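Side-chain contacts in protein-glutamate methylesterase/protein-glutamine glutaminase (Thermotoga maritima, PDB 3SFT), which probably removes methyl groups from methylglutamates of chemoreceptors and deamidates certain of their glutamines, this chain being its C-terminal catalytic domain: residues 20-25 with 37-42; 103-108 with 112-117. All blocks are in the same frame, centred on the assembly; numbering follows the deposited sequence.

Interaction 1: 20-25 with 37-42; sequences RSLDMI and IVVVQH
Leu22 of helix 18-22 meets Val39 of strand 37-41 tip to tip: its CD1 methyl lies 4.0 Å from CG1 of Val39. The valine presents this branch because CG1 stands anti to the backbone N (chi1 177°). The backbones are well separated, with the CA atoms of Leu22 and Val39 9.3 Å apart, and the two side chains span the gap between helix and sheet. The same leucine methyl also touches the amide of Gln41, CD1 coming within 4.2 Å of OE1, a van der Waals contact with a buried amide oxygen.

Three hydrogen bonds hold that amide. OE1 bonds to the hydroxyl of Ser14, while NE2 gives one bond to the backbone oxygen of Ser15 and another to that of His42. In the latter, Gln41 NE2 lies 3.0 Å from His42 O, which is tilted 23° out of the amide plane. Helix and strand belong to the beta-alpha-beta unit formed by strand 9-14, helix 18-22 and strand 37-41. With OE1 and NE2 both bonded, the rotation of the amide is fixed, and this buried polar end probably helps keep Ser15 and His42, predicted active-site residues, in place beside the apolar contact.

Interaction 2: 103-108 with 112-117; sequences DKINNV and VDFTLD
The Phe114 ring is met by Ile105 at its edge, where the CD1 methyl lies near the ring plane. Its closest approach is at the root of the side chain, with CD1 of Ile105 4.0 Å from CB of Phe114, and the two side chains cross at about a right angle. Around the same ring, the His85 ring meets it with planes at about 10°, and Lys118 makes a cation-pi contact. Phe114 CG is anti to the backbone N (chi1 -172°), which swings the ring out from helix 112-123 beside the preceding loop.

The other branch of Ile105 serves a second helix residue: CG2 rests 4.3 Å from OD2 of Asp113. A water extends this contact into a polar bridge, donating to Asp113 OD2 at 2.9 Å and lying 2.8 Å from Asn106 OD1, although acceptors outnumber its protons and Asn106 is poorly ordered, making the link to the loop a tentative one. The other carboxylate oxygen is held more firmly, since OD1 of Asp113 accepts hydrogen bonds from the backbone N atoms of Gly139 and Gly142.

In the loop, Ile105 N bonds to Val108 O at 3.0 Å, closing a tight turn that carries Asn106. Helix 112-123 starts next to Asp138, a predicted active-site residue whose carboxylate accepts bonds from the backbone N atoms of Val112 and Asp113. This is the N-terminal turn of a helix in the doubly wound alpha/beta catalytic domain, packed against its preceding loop beside the predicted active site.

Interaction 1 is core and interaction 2 only partly buried, their centres about 17 Å apart. Neither has a direct hydrogen bond between its segments. In the core, a methyl-to-methyl contact is joined by an amide whose polar atoms are satisfied by nearby residues of the same chain; nearer the surface, aliphatic packing against an aromatic residue is supplemented by water. Strand 37-41 connects the two: Val38 packs on Thr115, and Val40 on Thr115 and Val112, of helix 112-123, while Val39 faces Leu22 on the opposite face. Both converge on the predicted catalytic residues: His42 touches Val108 and bonds to Asp138, which also receives the start of helix 112-123.

Interaction 1: 20-25 with 37-42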
ATOM      1  N   ARG A  20      -4.956   8.388   9.883  1.00 19.54           N
ATOM      2  CA  ARG A  20      -6.364   8.495  10.241  1.00 19.92           C
ATOM      3  C   ARG A  20      -7.231   7.546   9.396  1.00 19.87           C
ATOM      4  O   ARG A  20      -8.150   6.911   9.914  1.00 19.08           O
ATOM      5  CB  ARG A  20      -6.852   9.941  10.077  1.00 23.29           C
ATOM      6  CG  ARG A  20      -8.226  10.189  10.688  1.00 26.93           C
ATOM      7  CD  ARG A  20      -8.735  11.602  10.442  1.00 29.95           C
ATOM      8  NE  ARG A  20      -9.173  11.788   9.062  1.00 36.35           N
ATOM      9  CZ  ARG A  20     -10.345  12.300   8.697  1.00 35.28           C
ATOM     10  NH1 ARG A  20     -11.229  12.690   9.604  1.00 35.78           N
ATOM     11  NH2 ARG A  20     -10.630  12.430   7.410  1.00 37.19           N
ATOM     12  N   SER A  21      -6.951   7.457   8.099  1.00 18.75           N
ATOM     13  CA  SER A  21      -7.728   6.572   7.230  1.00 19.17           C
ATOM     14  C   SER A  21      -7.349   5.111   7.421  1.00 17.17           C
ATOM     15  O   SER A  21      -8.206   4.230   7.344  1.00 17.04           O
ATOM     16  CB  SER A  21      -7.587   6.973   5.769  1.00 16.71           C
ATOM     17  OG  SER A  21      -8.287   8.179   5.541  1.00 18.93           O
ATOM     18  N   LEU A  22      -6.073   4.866   7.696  1.00 16.83           N
ATOM     19  CA  LEU A  22      -5.585   3.509   7.931  1.00 17.74           C
ATOM     20  C   LEU A  22      -6.227   2.926   9.193  1.00 18.60           C
ATOM     21  O   LEU A  22      -6.429   1.716   9.285  1.00 17.08           O
ATOM     22  CB  LEU A  22      -4.059   3.499   8.044  1.00 16.87           C
ATOM     23  CG  LEU A  22      -3.305   3.661   6.720  1.00 17.94           C
ATOM     24  CD1 LEU A  22      -1.851   4.025   6.975  1.00 18.58           C
ATOM     25  CD2 LEU A  22      -3.403   2.377   5.919  1.00 15.85           C
ATOM     26  N   ASP A  23      -6.576   3.800  10.139  1.00 20.60           N
ATOM     27  CA  ASP A  23      -7.228   3.388  11.386  1.00 22.83           C
ATOM     28  C   ASP A  23      -8.599   2.797  11.107  1.00 23.12           C
ATOM     29  O   ASP A  23      -9.112   2.022  11.908  1.00 23.52           O
ATOM     30  CB  ASP A  23      -7.412   4.576  12.340  1.00 25.27           C
ATOM     31  CG  ASP A  23      -6.130   4.990  13.030  1.00 26.49           C
ATOM     32  OD1 ASP A  23      -5.143   4.222  13.014  1.00 26.84           O
ATOM     33  OD2 ASP A  23      -6.118   6.099  13.600  1.00 27.93           O
ATOM     34  N   MET A  24      -9.211   3.218  10.001  1.00 22.96           N
ATOM     35  CA  MET A  24     -10.526   2.725   9.598  1.00 23.99           C
ATOM     36  C   MET A  24     -10.401   1.476   8.724  1.00 22.81           C
ATOM     37  O   MET A  24     -11.402   0.826   8.418  1.00 24.70           O
ATOM     38  CB  MET A  24     -11.276   3.796   8.796  1.00 24.41           C
ATOM     39  CG  MET A  24     -11.601   5.079   9.539  1.00 27.78           C
ATOM     40  SD  MET A  24     -12.600   6.213   8.511  1.00 33.05           S
ATOM     41  CE  MET A  24     -11.418   7.526   8.217  1.00 30.70           C
ATOM     42  N   ILE A  25      -9.174   1.134   8.336  1.00 22.31           N
ATOM     43  CA  ILE A  25      -8.935  -0.015   7.460  1.00 20.47           C
ATOM     44  C   ILE A  25      -8.257  -1.218   8.112  1.00 20.49           C
ATOM     45  O   ILE A  25      -8.866  -2.275   8.268  1.00 22.36           O
ATOM     46  CB  ILE A  25      -8.095   0.399   6.223  1.00 17.11           C
ATOM     47  CG1 ILE A  25      -8.748   1.579   5.504  1.00 15.07           C
ATOM     48  CG2 ILE A  25      -7.945  -0.778   5.262  1.00 15.98           C
ATOM     49  CD1 ILE A  25      -7.925   2.112   4.351  1.00 14.09           C
ATOM     50  N   ILE A  37      -0.051  -7.411   3.308  1.00 19.56           N
ATOM     51  CA  ILE A  37      -0.363  -6.009   3.039  1.00 19.75           C
ATOM     52  C   ILE A  37       0.889  -5.156   3.200  1.00 19.27           C
ATOM     53  O   ILE A  37       1.643  -5.322   4.160  1.00 19.70           O
ATOM     54  CB  ILE A  37      -1.467  -5.481   3.984  1.00 18.09           C
ATOM     55  CG1 ILE A  37      -2.742  -6.312   3.817  1.00 18.79           C
ATOM     56  CG2 ILE A  37      -1.753  -4.009   3.701  1.00 18.32           C
ATOM     57  CD1 ILE A  37      -3.853  -5.926   4.752  1.00 14.51           C
ATOM     58  N   VAL A  38       1.130  -4.281   2.229  1.00 18.06           N
ATOM     59  CA  VAL A  38       2.283  -3.388   2.253  1.00 16.66           C
ATOM     60  C   VAL A  38       1.780  -1.947   2.273  1.00 16.62           C
ATOM     61  O   VAL A  38       0.939  -1.560   1.455  1.00 17.33           O
ATOM     62  CB  VAL A  38       3.187  -3.598   1.013  1.00 17.88           C
ATOM     63  CG1 VAL A  38       4.382  -2.664   1.069  1.00 18.39           C
ATOM     64  CG2 VAL A  38       3.648  -5.051   0.934  1.00 19.28           C
ATOM     65  N   VAL A  39       2.268  -1.162   3.223  1.00 15.21           N
ATOM     66  CA  VAL A  39       1.848   0.225   3.332  1.00 16.12           C
ATOM     67  C   VAL A  39       3.015   1.185   3.149  1.00 15.58           C
ATOM     68  O   VAL A  39       4.019   1.083   3.844  1.00 17.18           O
ATOM     69  CB  VAL A  39       1.193   0.510   4.713  1.00 17.24           C
ATOM     70  CG1 VAL A  39       0.838   1.989   4.838  1.00 16.33           C
ATOM     71  CG2 VAL A  39      -0.049  -0.351   4.900  1.00 14.96           C
ATOM     72  N   VAL A  40       2.881   2.093   2.186  1.00 14.59           N
ATOM     73  CA  VAL A  40       3.889   3.110   1.928  1.00 13.92           C
ATOM     74  C   VAL A  40       3.252   4.448   2.306  1.00 15.58           C
ATOM     75  O   VAL A  40       2.439   5.000   1.565  1.00 15.21           O
ATOM     76  CB  VAL A  40       4.326   3.151   0.441  1.00 14.39           C
ATOM     77  CG1 VAL A  40       5.367   4.232   0.237  1.00 13.78           C
ATOM     78  CG2 VAL A  40       4.891   1.797   0.006  1.00 14.24           C
ATOM     79  N   GLN A  41       3.601   4.931   3.490  1.00 16.30           N
ATOM     80  CA  GLN A  41       3.093   6.189   4.017  1.00 17.19           C
ATOM     81  C   GLN A  41       4.202   7.233   3.973  1.00 18.37           C
ATOM     82  O   GLN A  41       5.283   7.008   4.518  1.00 19.34           O
ATOM     83  CB  GLN A  41       2.624   5.970   5.469  1.00 16.52           C
ATOM     84  CG  GLN A  41       2.409   7.233   6.317  1.00 16.26           C
ATOM     85  CD  GLN A  41       1.209   8.054   5.894  1.00 16.71           C
ATOM     86  OE1 GLN A  41       0.133   7.521   5.656  1.00 20.43           O
ATOM     87  NE2 GLN A  41       1.382   9.365   5.838  1.00 15.17           N
ATOM     88  N   HIS A  42       3.936   8.360   3.311  1.00 19.96           N
ATOM     89  CA  HIS A  42       4.904   9.460   3.217  1.00 22.88           C
ATOM     90  C   HIS A  42       5.097  10.029   4.616  1.00 24.68           C
ATOM     91  O   HIS A  42       4.128  10.373   5.293  1.00 24.31           O
ATOM     92  CB  HIS A  42       4.395  10.589   2.314  1.00 21.39           C
ATOM     93  CG  HIS A  42       4.163  10.185   0.894  1.00 20.84           C
ATOM     94  ND1 HIS A  42       3.741  11.076  -0.069  1.00 22.94           N
ATOM     95  CD2 HIS A  42       4.283   8.989   0.273  1.00 20.78           C
ATOM     96  CE1 HIS A  42       3.610  10.446  -1.221  1.00 22.29           C
ATOM     97  NE2 HIS A  42       3.932   9.180  -1.042  1.00 22.60           N
TER

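Interaction 2: 103-108 with 112-117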
ATOM      1  N   ASP A 103      17.048   7.516  -6.731  1.00 46.10           N
ATOM      2  CA  ASP A 103      16.511   8.871  -6.607  1.00 47.74           C
ATOM      3  C   ASP A 103      15.074   8.974  -6.110  1.00 48.17           C
ATOM      4  O   ASP A 103      14.275   8.062  -6.295  1.00 48.29           O
ATOM      5  CB  ASP A 103      16.626   9.609  -7.944  1.00 49.02           C
ATOM      6  CG  ASP A 103      18.058   9.937  -8.320  1.00 49.86           C
ATOM      7  OD1 ASP A 103      18.966   9.761  -7.477  1.00 51.04           O
ATOM      8  OD2 ASP A 103      18.277  10.385  -9.466  1.00 50.81           O
ATOM      9  N   LYS A 104      14.762  10.110  -5.497  1.00 48.94           N
ATOM     10  CA  LYS A 104      13.431  10.372  -4.989  1.00 50.64           C
ATOM     11  C   LYS A 104      12.459  10.493  -6.169  1.00 52.44           C
ATOM     12  O   LYS A 104      12.815  11.029  -7.220  1.00 52.93           O
ATOM     13  CB  LYS A 104      13.432  11.659  -4.151  1.00 49.67           C
ATOM     14  CG  LYS A 104      14.193  11.538  -2.833  1.00 49.85           C
ATOM     15  CD  LYS A 104      14.183  12.846  -2.052  1.00 49.12           C
ATOM     16  CE  LYS A 104      14.959  12.686  -0.757  1.00 50.11           C
ATOM     17  NZ  LYS A 104      15.071  13.963  -0.003  1.00 52.18           N
ATOM     18  N   ILE A 105      11.272   9.912  -6.026  1.00 54.02           N
ATOM     19  CA  ILE A 105      10.248   9.972  -7.050  1.00 55.82           C
ATOM     20  C   ILE A 105       9.300  10.987  -6.426  1.00 57.63           C
ATOM     21  O   ILE A 105       8.451  10.613  -5.611  1.00 58.70           O
ATOM     22  CB  ILE A 105       9.598   8.587  -7.225  1.00 55.28           C
ATOM     23  CG1 ILE A 105      10.636   7.586  -7.735  1.00 55.29           C
ATOM     24  CG2 ILE A 105       8.402   8.667  -8.156  1.00 55.92           C
ATOM     25  CD1 ILE A 105      10.153   6.128  -7.738  1.00 54.93           C
ATOM     26  N   ASN A 106       9.422  12.235  -6.901  1.00 58.71           N
ATOM     27  CA  ASN A 106       8.727  13.447  -6.434  1.00 58.54           C
ATOM     28  C   ASN A 106       9.877  13.900  -5.551  1.00 56.98           C
ATOM     29  O   ASN A 106      11.031  13.828  -5.975  1.00 58.99           O
ATOM     30  CB  ASN A 106       7.502  13.166  -5.530  1.00 61.31           C
ATOM     31  CG  ASN A 106       6.435  12.337  -6.204  1.00 64.44           C
ATOM     32  OD1 ASN A 106       6.382  12.246  -7.433  1.00 66.59           O
ATOM     33  ND2 ASN A 106       5.614  11.679  -5.397  1.00 65.64           N
ATOM     34  N   ASN A 107       9.594  14.431  -4.367  1.00 54.06           N
ATOM     35  CA  ASN A 107      10.673  14.769  -3.441  1.00 50.44           C
ATOM     36  C   ASN A 107      10.332  13.807  -2.310  1.00 45.29           C
ATOM     37  O   ASN A 107      10.374  14.148  -1.126  1.00 44.99           O
ATOM     38  CB  ASN A 107      10.602  16.228  -2.974  1.00 54.22           C
ATOM     39  CG  ASN A 107      11.807  16.611  -2.122  1.00 57.17           C
ATOM     40  OD1 ASN A 107      12.957  16.416  -2.528  1.00 59.15           O
ATOM     41  ND2 ASN A 107      11.549  17.131  -0.921  1.00 58.63           N
ATOM     42  N   VAL A 108       9.959  12.597  -2.721  1.00 39.86           N
ATOM     43  CA  VAL A 108       9.531  11.540  -1.817  1.00 34.59           C
ATOM     44  C   VAL A 108      10.250  10.209  -2.004  1.00 31.39           C
ATOM     45  O   VAL A 108      10.491   9.766  -3.126  1.00 30.10           O
ATOM     46  CB  VAL A 108       8.002  11.313  -1.976  1.00 34.70           C
ATOM     47  CG1 VAL A 108       7.561  10.035  -1.302  1.00 33.44           C
ATOM     48  CG2 VAL A 108       7.227  12.499  -1.406  1.00 35.15           C
ATOM     49  N   VAL A 112       5.181   5.256  -3.190  1.00 20.26           N
ATOM     50  CA  VAL A 112       4.373   4.065  -3.439  1.00 18.80           C
ATOM     51  C   VAL A 112       4.475   3.601  -4.903  1.00 17.74           C
ATOM     52  O   VAL A 112       4.300   2.420  -5.184  1.00 16.92           O
ATOM     53  CB  VAL A 112       2.892   4.239  -2.986  1.00 18.52           C
ATOM     54  CG1 VAL A 112       2.091   5.029  -4.006  1.00 16.45           C
ATOM     55  CG2 VAL A 112       2.257   2.870  -2.730  1.00 19.25           C
ATOM     56  N   ASP A 113       4.810   4.513  -5.821  1.00 17.16           N
ATOM     57  CA  ASP A 113       4.967   4.154  -7.241  1.00 18.15           C
ATOM     58  C   ASP A 113       6.031   3.065  -7.426  1.00 16.77           C
ATOM     59  O   ASP A 113       5.854   2.143  -8.220  1.00 16.27           O
ATOM     60  CB  ASP A 113       5.351   5.376  -8.092  1.00 18.80           C
ATOM     61  CG  ASP A 113       4.154   6.238  -8.472  1.00 21.15           C
ATOM     62  OD1 ASP A 113       2.998   5.783  -8.324  1.00 21.73           O
ATOM     63  OD2 ASP A 113       4.377   7.377  -8.930  1.00 21.67           O
ATOM     64  N   PHE A 114       7.132   3.179  -6.686  1.00 17.67           N
ATOM     65  CA  PHE A 114       8.213   2.196  -6.769  1.00 17.95           C
ATOM     66  C   PHE A 114       7.749   0.816  -6.293  1.00 17.86           C
ATOM     67  O   PHE A 114       8.000  -0.195  -6.961  1.00 19.45           O
ATOM     68  CB  PHE A 114       9.422   2.654  -5.944  1.00 20.36           C
ATOM     69  CG  PHE A 114      10.644   1.787  -6.122  1.00 23.25           C
ATOM     70  CD1 PHE A 114      11.658   2.165  -6.999  1.00 24.51           C
ATOM     71  CD2 PHE A 114      10.785   0.596  -5.412  1.00 22.87           C
ATOM     72  CE1 PHE A 114      12.792   1.370  -7.166  1.00 24.36           C
ATOM     73  CE2 PHE A 114      11.914  -0.203  -5.571  1.00 23.81           C
ATOM     74  CZ  PHE A 114      12.918   0.184  -6.450  1.00 24.67           C
ATOM     75  N   THR A 115       7.088   0.770  -5.137  1.00 16.13           N
ATOM     76  CA  THR A 115       6.599  -0.496  -4.587  1.00 15.74           C
ATOM     77  C   THR A 115       5.562  -1.161  -5.501  1.00 17.28           C
ATOM     78  O   THR A 115       5.588  -2.382  -5.701  1.00 17.43           O
ATOM     79  CB  THR A 115       6.011  -0.303  -3.171  1.00 15.02           C
ATOM     80  OG1 THR A 115       7.033   0.202  -2.301  1.00 15.81           O
ATOM     81  CG2 THR A 115       5.499  -1.623  -2.604  1.00 12.89           C
ATOM     82  N   LEU A 116       4.652  -0.358  -6.048  1.00 17.12           N
ATOM     83  CA  LEU A 116       3.615  -0.863  -6.941  1.00 18.05           C
ATOM     84  C   LEU A 116       4.200  -1.380  -8.246  1.00 20.56           C
ATOM     85  O   LEU A 116       3.722  -2.367  -8.796  1.00 20.51           O
ATOM     86  CB  LEU A 116       2.571   0.218  -7.209  1.00 17.29           C
ATOM     87  CG  LEU A 116       1.586   0.458  -6.061  1.00 16.85           C
ATOM     88  CD1 LEU A 116       0.890   1.798  -6.206  1.00 16.72           C
ATOM     89  CD2 LEU A 116       0.575  -0.661  -6.044  1.00 15.96           C
ATOM     90  N   ASP A 117       5.235  -0.707  -8.740  1.00 23.17           N
ATOM     91  CA  ASP A 117       5.903  -1.120  -9.968  1.00 25.68           C
ATOM     92  C   ASP A 117       6.423  -2.542  -9.771  1.00 25.69           C
ATOM     93  O   ASP A 117       6.180  -3.427 -10.595  1.00 24.91           O
ATOM     94  CB  ASP A 117       7.070  -0.171 -10.279  1.00 30.71           C
ATOM     95  CG  ASP A 117       7.899  -0.622 -11.478  1.00 36.02           C
ATOM     96  OD1 ASP A 117       7.314  -1.087 -12.481  1.00 40.70           O
ATOM     97  OD2 ASP A 117       9.144  -0.503 -11.419  1.00 40.11           O
TER
HETATM   98  O   HOH W   1       5.175   9.741  -7.470  1.00 34.29           O